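PDB 3UN6: ABC transporter substrate-binding protein from Staphylococcus aureus subsp. aureus NCTC 8325, which is of unconfirmed function but binds zinc and probably serves as the substrate-binding component of an ABC-type import system. Local coordinates for residues A[131-142]-A[161-172]. Sequence-based numbering, arbitrary orientation. Where two conformers were deposited one is given.
Sequences FNNNGDDYHFGI and KIKPGHFSYHEM
His-166 and Gly-135 join the loops that lead into two parallel strands. His-166 NE2 donates to Gly-135 O (2.8 Å), which lies in the plane of the imidazole, while Asp-137 CA packs over one ring face as a CH-pi contact. With CG anti to the backbone N (chi1 -150°), the ring swings across to the other loop. Next to it, Asn-133 OD1 accepts from Lys-163 N at 2.8 Å, and its ND2 reaches Lys-161 O only weakly.

Six backbone bonds then run from Tyr-138 N to His-166 O through Met-172 N to Ile-142 O, pairing strands 138-142 and 167-171. Helix 148-159 connects them in a beta-alpha-beta unit, and strand 188-192 flanks 138-142 in the same sheet.

On the sheet face turned to that helix, Phe-140 CE2 sits over the centre of the Phe-167 ring, the two planes inclined at 43°. Tyr-138 CD2 meets Phe-167 CE1 rim to rim at 3.7 Å, and Phe-131 CD1 touches the same CE1 atom. Further along, Ile-142 CD1 rests on Tyr-169 CB (3.8 Å); the Tyr-169 hydroxyl is hydrogen-bonded to the carboxylate of Glu-154, on that helix.

The other face carries a histidine pair: His-139 ND1 and His-170 NE2 share a hydrogen bond of 2.7 Å, edge to edge.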
loop_
_atom_site.group_PDB
_atom_site.type_symbol
_atom_site.label_atom_id
_atom_site.label_comp_id
_atom_site.label_asym_id
_atom_site.label_seq_id
_atom_site.Cartn_x
_atom_site.Cartn_y
_atom_site.Cartn_z
ATOM N N PHE A 131 7.732 -24.876 7.406
ATOM C CA PHE A 131 7.040 -24.375 8.592
ATOM C C PHE A 131 6.289 -25.454 9.381
ATOM O O PHE A 131 5.499 -26.214 8.822
ATOM C CB PHE A 131 6.094 -23.240 8.206
ATOM C CG PHE A 131 6.791 -22.054 7.592
ATOM C CD1 PHE A 131 7.353 -21.070 8.396
ATOM C CD2 PHE A 131 6.893 -21.922 6.217
ATOM C CE1 PHE A 131 8.004 -19.975 7.834
ATOM C CE2 PHE A 131 7.532 -20.826 5.648
ATOM C CZ PHE A 131 8.089 -19.852 6.454
ATOM N N ASN A 132 6.551 -25.506 10.687
ATOM C CA ASN A 132 5.920 -26.484 11.569
ATOM C C ASN A 132 5.799 -25.945 12.995
ATOM O O ASN A 132 6.310 -24.864 13.301
ATOM C CB ASN A 132 6.733 -27.773 11.552
ATOM C CG ASN A 132 8.164 -27.568 12.031
ATOM O OD1 ASN A 132 8.400 -27.195 13.181
ATOM N ND2 ASN A 132 9.129 -27.841 11.151
ATOM N N ASN A 133 5.130 -26.705 13.860
ATOM C CA ASN A 133 4.931 -26.324 15.266
ATOM C C ASN A 133 5.949 -26.949 16.203
ATOM O O ASN A 133 5.899 -26.737 17.419
ATOM C CB ASN A 133 3.556 -26.798 15.721
ATOM C CG ASN A 133 2.458 -26.130 14.980
ATOM O OD1 ASN A 133 2.398 -24.900 14.922
ATOM N ND2 ASN A 133 1.558 -26.921 14.421
ATOM N N ASN A 134 6.878 -27.694 15.613
ATOM C CA ASN A 134 7.846 -28.511 16.344
ATOM C C ASN A 134 8.999 -27.770 17.003
ATOM O O ASN A 134 9.427 -28.142 18.089
ATOM C CB ASN A 134 8.424 -29.567 15.384
ATOM C CG ASN A 134 7.338 -30.259 14.536
ATOM O OD1 ASN A 134 6.149 -30.196 14.858
ATOM N ND2 ASN A 134 7.757 -30.918 13.448
ATOM N N GLY A 135 9.519 -26.742 16.343
ATOM C CA GLY A 135 10.664 -26.012 16.871
ATOM C C GLY A 135 10.384 -24.587 17.308
ATOM O O GLY A 135 9.295 -24.257 17.787
ATOM N N ASP A 136 11.393 -23.742 17.126
ATOM C CA ASP A 136 11.317 -22.351 17.528
ATOM C C ASP A 136 10.427 -21.538 16.608
ATOM O O ASP A 136 10.116 -21.912 15.485
ATOM C CB ASP A 136 12.707 -21.695 17.577
ATOM C CG ASP A 136 13.638 -22.361 18.571
ATOM O OD1 ASP A 136 13.589 -23.606 18.686
ATOM O OD2 ASP A 136 14.431 -21.638 19.218
ATOM N N ASP A 137 10.042 -20.402 17.147
ATOM C CA ASP A 137 9.206 -19.441 16.498
ATOM C C ASP A 137 9.846 -18.871 15.208
ATOM O O ASP A 137 11.073 -18.828 15.067
ATOM C CB ASP A 137 8.930 -18.364 17.559
ATOM C CG ASP A 137 8.270 -17.155 17.017
ATOM O OD1 ASP A 137 7.127 -16.881 17.444
ATOM O OD2 ASP A 137 8.890 -16.465 16.176
ATOM N N TYR A 138 8.994 -18.475 14.260
ATOM C CA TYR A 138 9.440 -17.871 13.018
ATOM C C TYR A 138 9.286 -16.350 13.125
ATOM O O TYR A 138 8.295 -15.856 13.666
ATOM C CB TYR A 138 8.643 -18.433 11.844
ATOM C CG TYR A 138 8.732 -19.949 11.750
ATOM C CD1 TYR A 138 9.891 -20.565 11.313
ATOM C CD2 TYR A 138 7.650 -20.756 12.102
ATOM C CE1 TYR A 138 9.981 -21.957 11.234
ATOM C CE2 TYR A 138 7.727 -22.145 12.021
ATOM C CZ TYR A 138 8.893 -22.738 11.581
ATOM O OH TYR A 138 8.968 -24.113 11.498
ATOM N N HIS A 139 10.260 -15.611 12.613
ATOM C CA HIS A 139 10.239 -14.153 12.702
ATOM C C HIS A 139 10.025 -13.458 11.365
ATOM O O HIS A 139 10.796 -13.615 10.413
ATOM C CB HIS A 139 11.499 -13.671 13.397
ATOM C CG HIS A 139 11.607 -14.167 14.805
ATOM N ND1 HIS A 139 11.165 -13.438 15.886
ATOM C CD2 HIS A 139 12.036 -15.350 15.299
ATOM C CE1 HIS A 139 11.350 -14.138 16.989
ATOM N NE2 HIS A 139 11.878 -15.301 16.661
ATOM N N PHE A 140 8.948 -12.686 11.308
ATOM C CA PHE A 140 8.570 -11.980 10.106
ATOM C C PHE A 140 8.626 -10.464 10.204
ATOM O O PHE A 140 8.098 -9.872 11.135
ATOM C CB PHE A 140 7.158 -12.408 9.675
ATOM C CG PHE A 140 7.118 -13.745 9.005
ATOM C CD1 PHE A 140 7.403 -13.861 7.653
ATOM C CD2 PHE A 140 6.820 -14.895 9.721
ATOM C CE1 PHE A 140 7.378 -15.100 7.027
ATOM C CE2 PHE A 140 6.808 -16.135 9.095
ATOM C CZ PHE A 140 7.085 -16.235 7.758
ATOM N N GLY A 141 9.261 -9.844 9.208
ATOM C CA GLY A 141 9.294 -8.396 9.112
ATOM C C GLY A 141 7.977 -7.958 8.475
ATOM O O GLY A 141 7.465 -8.638 7.576
ATOM N N ILE A 142 7.379 -6.889 8.998
ATOM C CA ILE A 142 6.161 -6.289 8.409
ATOM C C ILE A 142 6.390 -4.775 8.385
ATOM O O ILE A 142 7.206 -4.258 9.149
ATOM C CB ILE A 142 4.832 -6.665 9.176
ATOM C CG1 ILE A 142 4.965 -6.378 10.689
ATOM C CG2 ILE A 142 4.503 -8.127 8.938
ATOM C CD1 ILE A 142 3.676 -6.525 11.525
ATOM N N LYS A 161 -1.787 -24.292 9.114
ATOM C CA LYS A 161 -2.131 -24.947 10.382
ATOM C C LYS A 161 -1.042 -24.804 11.462
ATOM O O LYS A 161 -0.815 -25.709 12.237
ATOM C CB LYS A 161 -2.490 -26.424 10.153
ATOM C CG LYS A 161 -3.655 -26.644 9.199
ATOM C CD LYS A 161 -4.062 -28.108 9.130
ATOM C CE LYS A 161 -5.276 -28.321 8.226
ATOM N NZ LYS A 161 -5.732 -29.777 8.173
ATOM N N ILE A 162 -0.381 -23.651 11.492
ATOM C CA ILE A 162 0.659 -23.343 12.486
ATOM C C ILE A 162 -0.030 -22.646 13.688
ATOM O O ILE A 162 -0.964 -21.867 13.514
ATOM C CB ILE A 162 1.773 -22.493 11.833
ATOM C CG1 ILE A 162 2.521 -23.321 10.772
ATOM C CG2 ILE A 162 2.755 -21.919 12.861
ATOM C CD1 ILE A 162 3.295 -24.452 11.308
ATOM N N LYS A 163 0.399 -22.969 14.903
ATOM C CA LYS A 163 -0.232 -22.418 16.110
ATOM C C LYS A 163 -0.041 -20.908 16.256
ATOM O O LYS A 163 1.002 -20.361 15.872
ATOM C CB LYS A 163 0.247 -23.146 17.382
ATOM C CG LYS A 163 1.710 -22.925 17.735
ATOM C CD LYS A 163 2.184 -23.917 18.805
ATOM C CE LYS A 163 3.632 -23.653 19.172
ATOM N NZ LYS A 163 4.133 -24.690 20.130
ATOM N N PRO A 164 -1.066 -20.234 16.810
ATOM C CA PRO A 164 -1.024 -18.809 17.059
ATOM C C PRO A 164 0.182 -18.487 17.917
ATOM O O PRO A 164 0.505 -19.239 18.841
ATOM C CB PRO A 164 -2.313 -18.531 17.837
ATOM C CG PRO A 164 -3.139 -19.724 17.712
ATOM C CD PRO A 164 -2.292 -20.863 17.329
ATOM N N GLY A 165 0.852 -17.390 17.604
ATOM C CA GLY A 165 2.049 -16.994 18.334
ATOM C C GLY A 165 3.308 -17.684 17.844
ATOM O O GLY A 165 4.388 -17.398 18.346
ATOM N N HIS A 166 3.210 -18.596 16.877
ATOM C CA HIS A 166 4.438 -19.264 16.401
ATOM C C HIS A 166 5.097 -18.442 15.275
ATOM O O HIS A 166 6.191 -18.757 14.824
ATOM C CB HIS A 166 4.203 -20.727 16.028
ATOM C CG HIS A 166 5.410 -21.600 16.230
ATOM N ND1 HIS A 166 6.050 -22.253 15.194
ATOM C CD2 HIS A 166 6.106 -21.908 17.351
ATOM C CE1 HIS A 166 7.078 -22.934 15.670
ATOM N NE2 HIS A 166 7.139 -22.737 16.975
ATOM N N PHE A 167 4.394 -17.406 14.824
ATOM C CA PHE A 167 4.930 -16.388 13.916
ATOM C C PHE A 167 5.029 -15.141 14.812
ATOM O O PHE A 167 4.058 -14.782 15.474
ATOM C CB PHE A 167 3.979 -16.094 12.778
ATOM C CG PHE A 167 4.039 -17.059 11.625
ATOM C CD1 PHE A 167 4.573 -18.328 11.747
ATOM C CD2 PHE A 167 3.419 -16.716 10.423
ATOM C CE1 PHE A 167 4.574 -19.203 10.673
ATOM C CE2 PHE A 167 3.409 -17.594 9.353
ATOM C CZ PHE A 167 3.995 -18.838 9.485
ATOM N N SER A 168 6.203 -14.518 14.838
ATOM C CA SER A 168 6.444 -13.321 15.629
ATOM C C SER A 168 6.701 -12.210 14.628
ATOM O O SER A 168 7.410 -12.414 13.645
ATOM C CB SER A 168 7.650 -13.515 16.540
ATOM O OG SER A 168 7.844 -12.381 17.361
ATOM N N TYR A 169 6.115 -11.041 14.870
ATOM C CA TYR A 169 6.220 -9.927 13.937
ATOM C C TYR A 169 7.122 -8.806 14.358
ATOM O O TYR A 169 7.144 -8.409 15.518
ATOM C CB TYR A 169 4.824 -9.401 13.647
ATOM C CG TYR A 169 3.979 -10.503 13.094
ATOM C CD1 TYR A 169 4.132 -10.921 11.763
ATOM C CD2 TYR A 169 3.075 -11.181 13.898
ATOM C CE1 TYR A 169 3.373 -11.963 11.250
ATOM C CE2 TYR A 169 2.301 -12.216 13.382
ATOM C CZ TYR A 169 2.462 -12.613 12.059
ATOM O OH TYR A 169 1.700 -13.661 11.527
ATOM N N HIS A 170 7.852 -8.272 13.382
ATOM C CA HIS A 170 8.817 -7.216 13.633
ATOM C C HIS A 170 8.653 -6.078 12.645
ATOM O O HIS A 170 8.887 -6.245 11.448
ATOM C CB HIS A 170 10.225 -7.801 13.567
ATOM C CG HIS A 170 10.421 -8.945 14.514
ATOM N ND1 HIS A 170 10.768 -8.764 15.835
ATOM C CD2 HIS A 170 10.236 -10.277 14.352
ATOM C CE1 HIS A 170 10.831 -9.941 16.434
ATOM N NE2 HIS A 170 10.505 -10.873 15.556
ATOM N N GLU A 171 8.256 -4.922 13.165
ATOM C CA GLU A 171 8.020 -3.740 12.336
ATOM C C GLU A 171 9.317 -3.151 11.804
ATOM O O GLU A 171 10.277 -2.985 12.539
ATOM C CB GLU A 171 7.275 -2.671 13.142
ATOM C CG GLU A 171 5.801 -3.005 13.437
ATOM C CD GLU A 171 5.185 -2.033 14.438
ATOM O OE1 GLU A 171 4.286 -1.256 14.072
ATOM O OE2 GLU A 171 5.628 -2.030 15.590
HETATM N N MSE A 172 9.341 -2.841 10.521
HETATM C CA MSE A 172 10.512 -2.204 9.941
HETATM C C MSE A 172 10.157 -1.561 8.610
HETATM O O MSE A 172 9.119 -1.839 8.039
HETATM C CB MSE A 172 11.660 -3.197 9.784
HETATM C CG MSE A 172 11.372 -4.344 8.850
HETATM SE SE MSE A 172 12.882 -5.621 8.867
HETATM C CE MSE A 172 12.753 -6.237 10.726
#